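Local coordinates for protein tungsten-containing formylmethanofuran dehydrogenase 2 subunit C (Methanothermobacter wolfeii, PDB 5T5I) that serves as subunit C of a tungsten-containing formylmethanofuran dehydrogenase, which probably takes part in the interconversion of carbon dioxide and formylmethanofuran in methanogenesis, at residues C[21-26]-C[63-68]; C[79-84]-C[98-103]; C[89-94]-C[108-113]; C[104-109]-C[125-130]; C[119-124]-C[150-155]. All coordinates share one frame; numbering follows the deposited sequence.

Contact 1 (C[21-26]-C[63-68]); sequences IKPDVF and EDIKII
Lys22 O is gripped by two amides of its own segment, Val25 N at 3.1 Å and Phe26 N at 3.2 Å. These bonds tie down the short helix 23-26, with Lys22 at its N-cap position. The carbonyl carbon of the same group meets the facing strand: Lys22 C lies 3.5 Å from Ile67 CD1. That methyl group is the hub of the contact. It sits over one face of the Phe26 ring, displaced toward the rim, 3.7 Å from the ring centroid and 18° off the ring normal. This is a CH-pi contact. The two side chains cross at about a right angle, and Ile67 CG1 also touches Phe26 CD2 and CE2. Ile67 chi2 (170°) holds CD1 anti to CA, stretched toward the helix. Pro23 adds its ring, with Pro23 CD 4.0 Å from Ile67 CD1.

Strand 66-69 belongs to the parallel beta-helix and runs beside strand 87-90. Helix 23-26 packs on the beta-helix near the N-terminal end of the chain. Its Phe26 also touches Ile4 of strand 3-8, and Pro23 reaches Ile88. Ile65, just before strand 66-69, packs against both ends of the helix, at Pro23 and Phe26. Ile65 CG2 meets Pro23 CB at 4.0 Å. Ile65 CD1 lies 3.8 Å from Phe26 C and also approaches Pro23 O. The Lys22 ammonium group turns elsewhere, to Gln81 O and Pro19 O.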
# COMPACT_ATOMS: atom_id res chain seq x y z
N ILE C 21 55.18 -7.04 -23.28
CA ILE C 21 55.73 -6.46 -22.05
C ILE C 21 55.54 -7.51 -20.95
O ILE C 21 54.50 -7.58 -20.31
CB ILE C 21 55.14 -5.09 -21.65
CG1 ILE C 21 55.47 -4.05 -22.74
CG2 ILE C 21 55.74 -4.62 -20.28
CD1 ILE C 21 54.78 -2.68 -22.58
N LYS C 22 56.54 -8.37 -20.81
CA LYS C 22 56.56 -9.40 -19.78
C LYS C 22 57.98 -9.93 -19.58
O LYS C 22 58.76 -9.95 -20.53
CB LYS C 22 55.59 -10.55 -20.08
CG LYS C 22 55.72 -11.21 -21.45
CD LYS C 22 54.90 -12.50 -21.47
CE LYS C 22 54.60 -13.09 -22.84
NZ LYS C 22 53.34 -12.56 -23.43
N PRO C 23 58.33 -10.39 -18.36
CA PRO C 23 59.70 -10.91 -18.13
C PRO C 23 60.15 -12.03 -19.09
O PRO C 23 61.33 -12.08 -19.44
CB PRO C 23 59.64 -11.38 -16.67
CG PRO C 23 58.59 -10.53 -16.04
CD PRO C 23 57.54 -10.41 -17.11
N ASP C 24 59.20 -12.88 -19.56
CA ASP C 24 59.49 -13.98 -20.49
C ASP C 24 60.09 -13.50 -21.83
O ASP C 24 60.97 -14.16 -22.39
CB ASP C 24 58.23 -14.81 -20.76
CG ASP C 24 57.65 -15.43 -19.50
OD1 ASP C 24 56.99 -14.69 -18.73
OD2 ASP C 24 57.90 -16.63 -19.27
N VAL C 25 59.63 -12.34 -22.34
CA VAL C 25 60.14 -11.77 -23.59
C VAL C 25 61.41 -10.97 -23.33
O VAL C 25 62.32 -11.00 -24.15
CB VAL C 25 59.06 -10.92 -24.30
CG1 VAL C 25 59.61 -10.24 -25.56
CG2 VAL C 25 57.85 -11.78 -24.65
N PHE C 26 61.47 -10.22 -22.20
CA PHE C 26 62.63 -9.38 -21.87
C PHE C 26 63.85 -10.23 -21.54
O PHE C 26 64.97 -9.78 -21.78
CB PHE C 26 62.29 -8.41 -20.72
CG PHE C 26 61.47 -7.18 -21.08
CD1 PHE C 26 60.50 -7.24 -22.08
CD2 PHE C 26 61.58 -6.01 -20.35
CE1 PHE C 26 59.74 -6.11 -22.41
CE2 PHE C 26 60.81 -4.89 -20.66
CZ PHE C 26 59.89 -4.95 -21.68
N GLU C 63 62.65 -15.15 -14.16
CA GLU C 63 62.48 -15.09 -12.70
C GLU C 63 63.37 -14.02 -12.05
O GLU C 63 63.06 -13.57 -10.95
CB GLU C 63 62.72 -16.46 -12.02
CG GLU C 63 64.06 -17.13 -12.30
CD GLU C 63 64.05 -18.18 -13.39
OE1 GLU C 63 64.85 -19.14 -13.28
OE2 GLU C 63 63.30 -18.03 -14.39
N ASP C 64 64.47 -13.60 -12.73
CA ASP C 64 65.36 -12.55 -12.24
C ASP C 64 65.03 -11.17 -12.83
O ASP C 64 65.78 -10.24 -12.57
CB ASP C 64 66.83 -12.92 -12.53
CG ASP C 64 67.24 -14.26 -11.95
OD1 ASP C 64 66.85 -14.55 -10.80
OD2 ASP C 64 67.96 -15.00 -12.64
N ILE C 65 63.91 -11.01 -13.55
CA ILE C 65 63.54 -9.74 -14.16
C ILE C 65 62.40 -9.08 -13.43
O ILE C 65 61.36 -9.71 -13.20
CB ILE C 65 63.24 -9.90 -15.67
CG1 ILE C 65 64.56 -10.14 -16.43
CG2 ILE C 65 62.49 -8.67 -16.24
CD1 ILE C 65 64.46 -10.53 -17.79
N LYS C 66 62.57 -7.78 -13.15
CA LYS C 66 61.56 -6.92 -12.56
C LYS C 66 61.37 -5.75 -13.54
O LYS C 66 62.29 -4.95 -13.72
CB LYS C 66 62.03 -6.41 -11.20
CG LYS C 66 60.99 -5.61 -10.44
CD LYS C 66 61.65 -4.82 -9.31
CE LYS C 66 60.71 -4.46 -8.19
NZ LYS C 66 61.14 -5.03 -6.89
N ILE C 67 60.20 -5.67 -14.19
CA ILE C 67 59.89 -4.57 -15.10
C ILE C 67 59.19 -3.47 -14.31
O ILE C 67 58.16 -3.74 -13.68
CB ILE C 67 59.03 -5.01 -16.32
CG1 ILE C 67 59.72 -6.15 -17.11
CG2 ILE C 67 58.76 -3.79 -17.24
CD1 ILE C 67 58.85 -6.84 -18.20
N ILE C 68 59.72 -2.24 -14.34
CA ILE C 68 59.10 -1.10 -13.68
C ILE C 68 58.60 -0.16 -14.77
O ILE C 68 59.41 0.38 -15.52
CB ILE C 68 60.07 -0.37 -12.71
CG1 ILE C 68 60.61 -1.36 -11.64
CG2 ILE C 68 59.36 0.84 -12.05
CD1 ILE C 68 61.59 -0.77 -10.60

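Contact 2 (C[79-84]-C[98-103]); sequences IGQEMT and VGAGMK
Two type II beta turns, Gly80 to Met83 and Gly99 to Met102, stack on each other in successive coils of the parallel beta-helix. Their backbones are joined in nearly the same way at each end. Gly99 N bonds to Ile79 O at 2.9 Å. Lys103 N does the same to Met83 O, at 2.8 Å. Between them Glu82 N reaches Ala100 O at 2.9 Å. Gln81 CG rests on that same oxygen, 3.4 Å from Ala100 O.

Met83 and Met102 lie side by side and point the same way. Both have CG between the backbone N and the carbonyl carbon (chi1 70° in each), and Met83 CG touches Met102 CB at 3.9 Å. Both methionines also pack on Ile107. On the exposed side the Lys103 chain bends at chi2 and chi3 and runs alongside Thr84, with NZ 3.6 Å from Thr84 CG2. There Lys103 NZ bonds to Glu82 O at 3.0 Å, tilted from the carbonyl plane. The Glu82 carboxylate stands further off and bonds to a glycerol that probably comes from the crystallisation liquor. The lysine is therefore anchored across the turns by a carbonyl, and its attraction to the carboxylate is probably only a longer-range effect.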
# COMPACT_ATOMS: atom_id res chain seq x y z
N ILE C 79 49.20 -5.94 -20.74
CA ILE C 79 50.50 -5.94 -20.04
C ILE C 79 50.58 -7.21 -19.18
O ILE C 79 49.64 -7.52 -18.46
CB ILE C 79 50.70 -4.64 -19.20
CG1 ILE C 79 50.86 -3.40 -20.12
CG2 ILE C 79 51.91 -4.77 -18.25
CD1 ILE C 79 50.61 -2.09 -19.43
N GLY C 80 51.68 -7.94 -19.31
CA GLY C 80 51.92 -9.16 -18.54
C GLY C 80 51.14 -10.38 -18.99
O GLY C 80 51.17 -11.40 -18.29
N GLN C 81 50.47 -10.33 -20.16
CA GLN C 81 49.66 -11.43 -20.67
C GLN C 81 50.47 -12.73 -20.76
O GLN C 81 51.53 -12.73 -21.37
CB GLN C 81 49.07 -11.09 -22.04
CG GLN C 81 48.16 -12.17 -22.61
CD GLN C 81 47.37 -11.66 -23.78
OE1 GLN C 81 46.41 -10.91 -23.61
NE2 GLN C 81 47.79 -11.99 -24.99
N GLU C 82 49.96 -13.81 -20.14
CA GLU C 82 50.58 -15.15 -20.17
C GLU C 82 52.02 -15.21 -19.61
O GLU C 82 52.76 -16.13 -19.96
CB GLU C 82 50.50 -15.73 -21.60
CG GLU C 82 49.06 -15.98 -22.01
CD GLU C 82 48.80 -16.37 -23.45
OE1 GLU C 82 49.77 -16.51 -24.23
OE2 GLU C 82 47.61 -16.50 -23.81
N MET C 83 52.38 -14.30 -18.69
CA MET C 83 53.71 -14.34 -18.08
C MET C 83 53.80 -15.56 -17.13
O MET C 83 52.78 -16.00 -16.60
CB MET C 83 54.08 -13.01 -17.38
CG MET C 83 53.30 -12.71 -16.12
SD MET C 83 53.76 -11.10 -15.41
CE MET C 83 54.99 -11.59 -14.29
N THR C 84 55.01 -16.13 -16.97
CA THR C 84 55.22 -17.34 -16.15
C THR C 84 56.07 -17.11 -14.90
O THR C 84 56.06 -17.97 -14.02
CB THR C 84 55.88 -18.47 -16.99
OG1 THR C 84 57.27 -18.17 -17.17
CG2 THR C 84 55.18 -18.72 -18.33
N VAL C 98 45.08 -6.91 -18.04
CA VAL C 98 46.35 -6.97 -17.30
C VAL C 98 46.52 -8.39 -16.72
O VAL C 98 45.59 -8.92 -16.10
CB VAL C 98 46.53 -5.87 -16.23
CG1 VAL C 98 45.62 -6.07 -15.02
CG2 VAL C 98 47.99 -5.79 -15.79
N GLY C 99 47.66 -9.00 -17.01
CA GLY C 99 47.95 -10.36 -16.54
C GLY C 99 47.01 -11.44 -17.06
O GLY C 99 46.95 -12.52 -16.45
N ALA C 100 46.30 -11.20 -18.17
CA ALA C 100 45.37 -12.20 -18.73
C ALA C 100 46.11 -13.52 -19.04
O ALA C 100 47.16 -13.50 -19.69
CB ALA C 100 44.69 -11.67 -19.99
N GLY C 101 45.62 -14.63 -18.51
CA GLY C 101 46.23 -15.93 -18.74
C GLY C 101 47.58 -16.17 -18.08
O GLY C 101 48.24 -17.15 -18.41
N MET C 102 48.00 -15.33 -17.13
CA MET C 102 49.31 -15.51 -16.48
C MET C 102 49.39 -16.83 -15.69
O MET C 102 48.37 -17.31 -15.17
CB MET C 102 49.74 -14.29 -15.64
CG MET C 102 48.94 -14.06 -14.38
SD MET C 102 49.51 -12.55 -13.53
CE MET C 102 50.90 -13.14 -12.70
N LYS C 103 50.58 -17.44 -15.70
CA LYS C 103 50.87 -18.74 -15.07
C LYS C 103 51.70 -18.63 -13.78
O LYS C 103 51.63 -19.54 -12.96
CB LYS C 103 51.59 -19.66 -16.08
CG LYS C 103 50.69 -20.14 -17.21
CD LYS C 103 51.42 -20.30 -18.54
CE LYS C 103 51.53 -18.97 -19.28
NZ LYS C 103 52.35 -19.04 -20.53

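Contact 3 (C[89-94]-C[108-113]); sequences IVRGNV and TVEGNA
Val90 and Val109 are partners in a short parallel pairing, and Ile89 pairs with Thr108. The backbone bonds come first. Val90 N donates to Thr108 O at 2.8 Å, and Glu110 N donates to Val90 O. Past the strands the pairing continues through the turns. Val94 N reaches Asn112 O, and Gly111 N reaches Gly92 O at 3.0 Å. That last bond is bent, and its donor stands well above the carbonyl plane.

One side chain joins this network. Asn93 OD1 accepts from Asn112 N at 2.8 Å, in the carbonyl plane on a lone pair and almost straight (176°). Asn93 CG lies beside the backbone N (chi1 -49°), and the carboxamide oxygen reaches across to the next coil. Asn112 repeats the pattern, with its OD1 taking Asp131 N. Each of the two asparagines thus bonds a backbone amide of the next coil of the parallel beta-helix.

Charged groups meet at the surface. Arg91 and Glu110 run side by side and point the same way, the guanidinium and carboxylate planes 40° apart. They are too far apart for a salt bridge. A water spans the gap, donating to Glu110 OE1 at 2.7 Å and accepting from Arg91 NE at 3.0 Å. Arg91 NH1 has its salt bridge with Asp70.

Apolar contacts lie on the buried side. Val94 and Val109 reach toward each other tip to tip, CG2 to CG2 at 4.0 Å. Val94 CG2 also meets Ala113 CB at 3.7 Å. Val94 touches Val73 and Ile79 as well.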
# COMPACT_ATOMS: atom_id res chain seq x y z
N ILE C 89 55.81 -3.95 -12.05
CA ILE C 89 55.25 -2.93 -11.17
C ILE C 89 54.85 -1.78 -12.09
O ILE C 89 55.69 -1.27 -12.81
CB ILE C 89 56.24 -2.47 -10.05
CG1 ILE C 89 56.58 -3.65 -9.13
CG2 ILE C 89 55.62 -1.29 -9.23
CD1 ILE C 89 57.49 -3.35 -7.94
N VAL C 90 53.57 -1.38 -12.06
CA VAL C 90 53.10 -0.25 -12.88
C VAL C 90 52.82 0.92 -11.94
O VAL C 90 51.90 0.84 -11.13
CB VAL C 90 51.87 -0.60 -13.76
CG1 VAL C 90 51.54 0.57 -14.69
CG2 VAL C 90 52.12 -1.87 -14.57
N ARG C 91 53.59 2.03 -12.06
CA ARG C 91 53.42 3.23 -11.22
C ARG C 91 52.41 4.16 -11.89
O ARG C 91 52.73 5.27 -12.30
CB ARG C 91 54.77 3.93 -10.96
CG ARG C 91 55.73 3.07 -10.15
CD ARG C 91 57.08 3.72 -9.98
NE ARG C 91 57.99 2.90 -9.19
CZ ARG C 91 59.32 3.01 -9.18
NH1 ARG C 91 59.92 3.94 -9.91
NH2 ARG C 91 60.05 2.20 -8.43
N GLY C 92 51.19 3.66 -11.98
CA GLY C 92 50.08 4.35 -12.63
C GLY C 92 48.98 3.39 -13.01
O GLY C 92 48.93 2.26 -12.51
N ASN C 93 48.10 3.80 -13.93
CA ASN C 93 46.97 2.98 -14.37
C ASN C 93 47.32 2.10 -15.56
O ASN C 93 48.32 2.34 -16.23
CB ASN C 93 45.77 3.86 -14.78
CG ASN C 93 45.42 4.92 -13.75
OD1 ASN C 93 45.07 4.61 -12.61
ND2 ASN C 93 45.52 6.18 -14.13
N VAL C 94 46.48 1.08 -15.81
CA VAL C 94 46.57 0.15 -16.96
C VAL C 94 45.19 0.05 -17.61
O VAL C 94 44.19 0.26 -16.93
CB VAL C 94 47.12 -1.26 -16.62
CG1 VAL C 94 48.55 -1.20 -16.09
CG2 VAL C 94 46.21 -2.01 -15.64
N THR C 108 51.93 -5.78 -9.96
CA THR C 108 51.38 -4.78 -9.05
C THR C 108 51.00 -3.57 -9.90
O THR C 108 51.84 -3.07 -10.62
CB THR C 108 52.37 -4.41 -7.93
OG1 THR C 108 52.71 -5.58 -7.20
CG2 THR C 108 51.79 -3.39 -6.95
N VAL C 109 49.74 -3.14 -9.83
CA VAL C 109 49.25 -1.94 -10.51
C VAL C 109 48.97 -0.93 -9.40
O VAL C 109 48.10 -1.18 -8.56
CB VAL C 109 47.98 -2.21 -11.35
CG1 VAL C 109 47.42 -0.91 -11.95
CG2 VAL C 109 48.26 -3.24 -12.45
N GLU C 110 49.71 0.19 -9.36
CA GLU C 110 49.53 1.19 -8.30
C GLU C 110 48.25 2.02 -8.46
O GLU C 110 47.74 2.54 -7.47
CB GLU C 110 50.75 2.08 -8.15
CG GLU C 110 51.94 1.29 -7.65
CD GLU C 110 53.21 2.05 -7.38
OE1 GLU C 110 54.23 1.37 -7.15
OE2 GLU C 110 53.21 3.31 -7.40
N GLY C 111 47.76 2.15 -9.70
CA GLY C 111 46.54 2.87 -10.00
C GLY C 111 45.38 1.94 -10.26
O GLY C 111 45.26 0.89 -9.62
N ASN C 112 44.52 2.30 -11.22
CA ASN C 112 43.35 1.50 -11.61
C ASN C 112 43.66 0.56 -12.78
O ASN C 112 44.64 0.76 -13.50
CB ASN C 112 42.18 2.41 -12.00
CG ASN C 112 41.87 3.46 -10.97
OD1 ASN C 112 41.75 3.16 -9.78
ND2 ASN C 112 41.78 4.72 -11.39
N ALA C 113 42.81 -0.47 -12.96
CA ALA C 113 42.90 -1.43 -14.06
C ALA C 113 41.56 -1.51 -14.79
O ALA C 113 40.51 -1.39 -14.18
CB ALA C 113 43.28 -2.81 -13.55
O HOH W 1 56.90 1.50 -6.79

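Contact 4 (C[104-109]-C[125-130]); sequences GGKITV and EIEILG
Lys106 and Glu127 cross obliquely on one face of two parallel strands, 106-109 and 125-128. These are adjacent rungs of the parallel beta-helix, with axes 4.8 Å apart and 6° from parallel. Lys106 CG is anti to the backbone N, and the chain runs extended as far as CE. The bend comes at chi4 (-118°), which turns NZ toward Glu127, two residues beyond the direct partner Glu125. The salt bridge from Lys106 NZ to Glu127 OE1 is 3.1 Å long, and the nitrogen meets that oxygen nearly along its C-O axis. The other oxygen, Glu127 OE2, bonds to His155 NE2, just past the end of strand 151-154. The carboxylate thus links side chains of three successive coils. Thr108 OG1 takes a weak bond from the same ammonium group.

Glu125 lies aslant the Lys106 chain too, but it touches the carbons and not the ammonium group. Glu125 CB lies 4.0 Å from Lys106 CG. Its carboxylate is turned to a water, which donates to Glu125 OE2 at 2.7 Å and also to Gly105 O. The positive end of Lys106 lies near two carboxylates, which probably stabilises its charge.

Ile107, Val109, Ile126 and Ile128 point to the buried interior, where Val109 CB meets Ile128 CG1 at 4.2 Å. Met102 packs against both Ile107 and Ile126. The backbones are joined by alternating bonds, among them Ile107 N to Glu125 O and Glu127 N to Ile107 O. The last crosses just beyond strand 125-128: Leu129 N to Val109 O, 2.9 Å and 176° at the hydrogen.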
# COMPACT_ATOMS: atom_id res chain seq x y z
N GLY C 104 52.44 -17.55 -13.61
CA GLY C 104 53.27 -17.32 -12.43
C GLY C 104 53.84 -15.92 -12.39
O GLY C 104 53.62 -15.12 -13.31
N GLY C 105 54.60 -15.62 -11.34
CA GLY C 105 55.16 -14.29 -11.14
C GLY C 105 54.16 -13.37 -10.47
O GLY C 105 53.12 -13.82 -9.97
N LYS C 106 54.44 -12.06 -10.48
CA LYS C 106 53.58 -11.07 -9.83
C LYS C 106 53.47 -9.75 -10.59
O LYS C 106 54.48 -9.23 -11.08
CB LYS C 106 54.09 -10.78 -8.39
CG LYS C 106 53.15 -9.84 -7.60
CD LYS C 106 53.49 -9.74 -6.12
CE LYS C 106 52.38 -9.06 -5.33
NZ LYS C 106 52.83 -7.80 -4.69
N ILE C 107 52.25 -9.19 -10.65
CA ILE C 107 51.99 -7.88 -11.24
C ILE C 107 51.37 -6.99 -10.16
O ILE C 107 50.38 -7.38 -9.54
CB ILE C 107 51.05 -7.92 -12.48
CG1 ILE C 107 51.60 -8.86 -13.57
CG2 ILE C 107 50.83 -6.49 -13.03
CD1 ILE C 107 50.65 -9.10 -14.72
N THR C 108 51.93 -5.78 -9.96
CA THR C 108 51.38 -4.78 -9.05
C THR C 108 51.00 -3.57 -9.90
O THR C 108 51.84 -3.07 -10.62
CB THR C 108 52.37 -4.41 -7.93
OG1 THR C 108 52.71 -5.58 -7.20
CG2 THR C 108 51.79 -3.39 -6.95
N VAL C 109 49.74 -3.14 -9.83
CA VAL C 109 49.25 -1.94 -10.51
C VAL C 109 48.97 -0.93 -9.40
O VAL C 109 48.10 -1.18 -8.56
CB VAL C 109 47.98 -2.21 -11.35
CG1 VAL C 109 47.42 -0.91 -11.95
CG2 VAL C 109 48.26 -3.24 -12.45
N GLU C 125 50.23 -13.98 -9.00
CA GLU C 125 49.51 -12.96 -8.24
C GLU C 125 49.36 -11.67 -9.01
O GLU C 125 50.29 -11.24 -9.68
CB GLU C 125 50.27 -12.60 -6.95
CG GLU C 125 50.47 -13.72 -5.94
CD GLU C 125 51.54 -13.37 -4.91
OE1 GLU C 125 51.24 -12.62 -3.95
OE2 GLU C 125 52.70 -13.79 -5.12
N ILE C 126 48.20 -11.03 -8.85
CA ILE C 126 47.89 -9.70 -9.38
C ILE C 126 47.42 -8.88 -8.19
O ILE C 126 46.56 -9.35 -7.44
CB ILE C 126 46.81 -9.72 -10.49
CG1 ILE C 126 47.31 -10.50 -11.72
CG2 ILE C 126 46.40 -8.27 -10.89
CD1 ILE C 126 46.26 -10.79 -12.77
N GLU C 127 47.97 -7.68 -8.01
CA GLU C 127 47.57 -6.78 -6.93
C GLU C 127 47.28 -5.41 -7.53
O GLU C 127 48.16 -4.84 -8.16
CB GLU C 127 48.66 -6.70 -5.85
CG GLU C 127 48.20 -5.95 -4.62
CD GLU C 127 49.02 -6.19 -3.37
OE1 GLU C 127 50.24 -6.47 -3.49
OE2 GLU C 127 48.45 -6.10 -2.27
N ILE C 128 46.03 -4.92 -7.42
CA ILE C 128 45.61 -3.63 -7.96
C ILE C 128 45.31 -2.73 -6.77
O ILE C 128 44.41 -3.05 -5.99
CB ILE C 128 44.39 -3.81 -8.91
CG1 ILE C 128 44.79 -4.66 -10.15
CG2 ILE C 128 43.82 -2.46 -9.37
CD1 ILE C 128 43.65 -5.40 -10.81
N LEU C 129 46.09 -1.65 -6.58
CA LEU C 129 45.91 -0.77 -5.43
C LEU C 129 44.72 0.20 -5.59
O LEU C 129 44.19 0.67 -4.57
CB LEU C 129 47.20 -0.02 -5.05
CG LEU C 129 48.48 -0.86 -4.90
CD1 LEU C 129 49.64 -0.00 -4.44
CD2 LEU C 129 48.29 -2.00 -3.91
N GLY C 130 44.30 0.46 -6.82
CA GLY C 130 43.13 1.28 -7.13
C GLY C 130 41.90 0.43 -7.36
O GLY C 130 41.73 -0.63 -6.73
O HOH W 2 53.68 -14.92 -7.41

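Contact 5 (C[119-124]-C[150-155]); sequences QDMRGG and GTITVH
Met121 and Ile152 slide past each other in opposite directions, with Met121 SD 3.5 Å from Ile152 CG1. Met121 CG is anti to the backbone N (chi1 -170°), and the chain stays extended to its end. Its methyl group reaches the backbone beyond, where Met121 CE lies 3.6 Å from Thr151 O. Gly150 packs by its bare backbone. Its CA lies 4.0 Å from Met121 CE and 3.8 Å from Gly123 CA, so the two chains approach closely. One direct hydrogen bond joins the segments, from Thr151 N to Gly124 O at 3.1 Å. A water bridges the same place. It donates to Gly124 O at 3.0 Å and is also bonded to Thr151 OG1.

Around this first shell lie neighbouring coils of the parallel beta-helix. Segment 119-124 leads into strand 125-128, which runs next to strand 151-154. Met121 also packs on Ile126, and its backbone is bonded to Ser148. Arg122 NE bonds to Ser148 OG, while one face of its guanidinium carries Asp120 O, 3.4 Å above the centre of the plane. On the other side, Arg122 and Gly123 bond through their backbones to Met102. Gln119 NE2 reaches Ser139 O in the loop that binds the calcium ion. Ser139, Tyr140 and Asp143 belong to that metal site.

The polar part of the contact is concentrated on one oxygen, Gly124 O, which accepts from both Thr151 N and the water. The rest is sulfur, methyl and glycine packing, consistent with close van der Waals fit as the main attraction.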
# COMPACT_ATOMS: atom_id res chain seq x y z
N GLN C 119 41.92 -12.21 -16.56
CA GLN C 119 41.03 -13.12 -17.31
C GLN C 119 41.78 -14.43 -17.59
O GLN C 119 42.96 -14.38 -17.94
CB GLN C 119 40.62 -12.48 -18.63
CG GLN C 119 39.75 -13.39 -19.56
CD GLN C 119 39.47 -12.68 -20.86
OE1 GLN C 119 40.35 -12.03 -21.42
NE2 GLN C 119 38.23 -12.73 -21.35
N ASP C 120 41.12 -15.59 -17.36
CA ASP C 120 41.74 -16.92 -17.59
C ASP C 120 43.06 -17.18 -16.80
O ASP C 120 43.89 -17.96 -17.25
CB ASP C 120 42.00 -17.16 -19.10
CG ASP C 120 40.75 -17.30 -19.92
OD1 ASP C 120 39.86 -18.06 -19.50
OD2 ASP C 120 40.71 -16.73 -21.03
N MET C 121 43.23 -16.56 -15.62
CA MET C 121 44.46 -16.73 -14.83
C MET C 121 44.66 -18.20 -14.43
O MET C 121 43.68 -18.90 -14.13
CB MET C 121 44.38 -15.85 -13.58
CG MET C 121 45.67 -15.74 -12.79
SD MET C 121 45.40 -14.61 -11.39
CE MET C 121 47.08 -14.32 -10.87
N ARG C 122 45.91 -18.67 -14.49
CA ARG C 122 46.28 -20.05 -14.12
C ARG C 122 47.11 -20.09 -12.82
O ARG C 122 47.05 -21.08 -12.10
CB ARG C 122 47.06 -20.75 -15.25
CG ARG C 122 46.66 -20.38 -16.70
CD ARG C 122 45.84 -21.41 -17.40
NE ARG C 122 44.48 -21.48 -16.86
CZ ARG C 122 43.34 -21.31 -17.54
NH1 ARG C 122 43.36 -21.08 -18.86
NH2 ARG C 122 42.17 -21.38 -16.92
N GLY C 123 47.92 -19.05 -12.57
CA GLY C 123 48.78 -18.98 -11.39
C GLY C 123 49.44 -17.63 -11.20
O GLY C 123 49.31 -16.75 -12.06
N GLY C 124 50.13 -17.47 -10.08
CA GLY C 124 50.80 -16.22 -9.74
C GLY C 124 49.89 -15.27 -8.98
O GLY C 124 48.91 -15.70 -8.36
N GLY C 150 45.70 -18.97 -9.13
CA GLY C 150 46.27 -17.65 -8.89
C GLY C 150 45.44 -16.86 -7.90
O GLY C 150 44.35 -17.30 -7.51
N THR C 151 45.98 -15.72 -7.45
CA THR C 151 45.29 -14.82 -6.51
C THR C 151 45.22 -13.41 -7.12
O THR C 151 46.22 -12.90 -7.62
CB THR C 151 46.00 -14.75 -5.16
OG1 THR C 151 46.14 -16.07 -4.64
CG2 THR C 151 45.24 -13.90 -4.14
N ILE C 152 44.04 -12.80 -7.07
CA ILE C 152 43.84 -11.42 -7.52
C ILE C 152 43.34 -10.64 -6.32
O ILE C 152 42.34 -11.05 -5.72
CB ILE C 152 42.85 -11.30 -8.71
CG1 ILE C 152 43.27 -12.22 -9.88
CG2 ILE C 152 42.75 -9.81 -9.17
CD1 ILE C 152 42.21 -12.43 -10.92
N THR C 153 43.99 -9.53 -5.98
CA THR C 153 43.58 -8.64 -4.88
C THR C 153 43.37 -7.24 -5.46
O THR C 153 44.27 -6.69 -6.09
CB THR C 153 44.60 -8.61 -3.74
OG1 THR C 153 44.89 -9.95 -3.33
CG2 THR C 153 44.10 -7.82 -2.53
N VAL C 154 42.18 -6.67 -5.27
CA VAL C 154 41.82 -5.30 -5.69
C VAL C 154 41.57 -4.53 -4.40
O VAL C 154 40.66 -4.89 -3.66
CB VAL C 154 40.57 -5.30 -6.62
CG1 VAL C 154 40.15 -3.87 -6.98
CG2 VAL C 154 40.82 -6.11 -7.88
N HIS C 155 42.37 -3.48 -4.12
CA HIS C 155 42.24 -2.70 -2.88
C HIS C 155 41.06 -1.72 -2.91
O HIS C 155 40.52 -1.40 -1.86
CB HIS C 155 43.54 -1.99 -2.51
CG HIS C 155 44.62 -2.93 -2.09
ND1 HIS C 155 45.20 -2.85 -0.85
CD2 HIS C 155 45.16 -3.99 -2.75
CE1 HIS C 155 46.10 -3.81 -0.80
NE2 HIS C 155 46.09 -4.54 -1.91
O HOH W 3 48.81 -17.13 -5.77

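How the contacts relate
The contacts follow the parallel beta-helix from its N-terminal end toward its middle: the centre of contact 1 lies about 20 Å from the centre of the chain, that of contact 5 about 5 Å. Contacts 1 and 2 are tied by Asp24 OD2 to Thr84 OG1 at 2.7 Å. Contacts 3 and 4 share Thr108 and Val109 on strand 106-109. Contact 2 meets contact 4 in the interior, where Met102 SD lies 3.5 Å from Ile126 CG1. Gly101 N bonds to Gln119 O at 2.7 Å, carrying the turns of contact 2 on to contact 5. Contact 5 lies nearer the calcium site, with the Arg122 side chain about 11 Å from the ion.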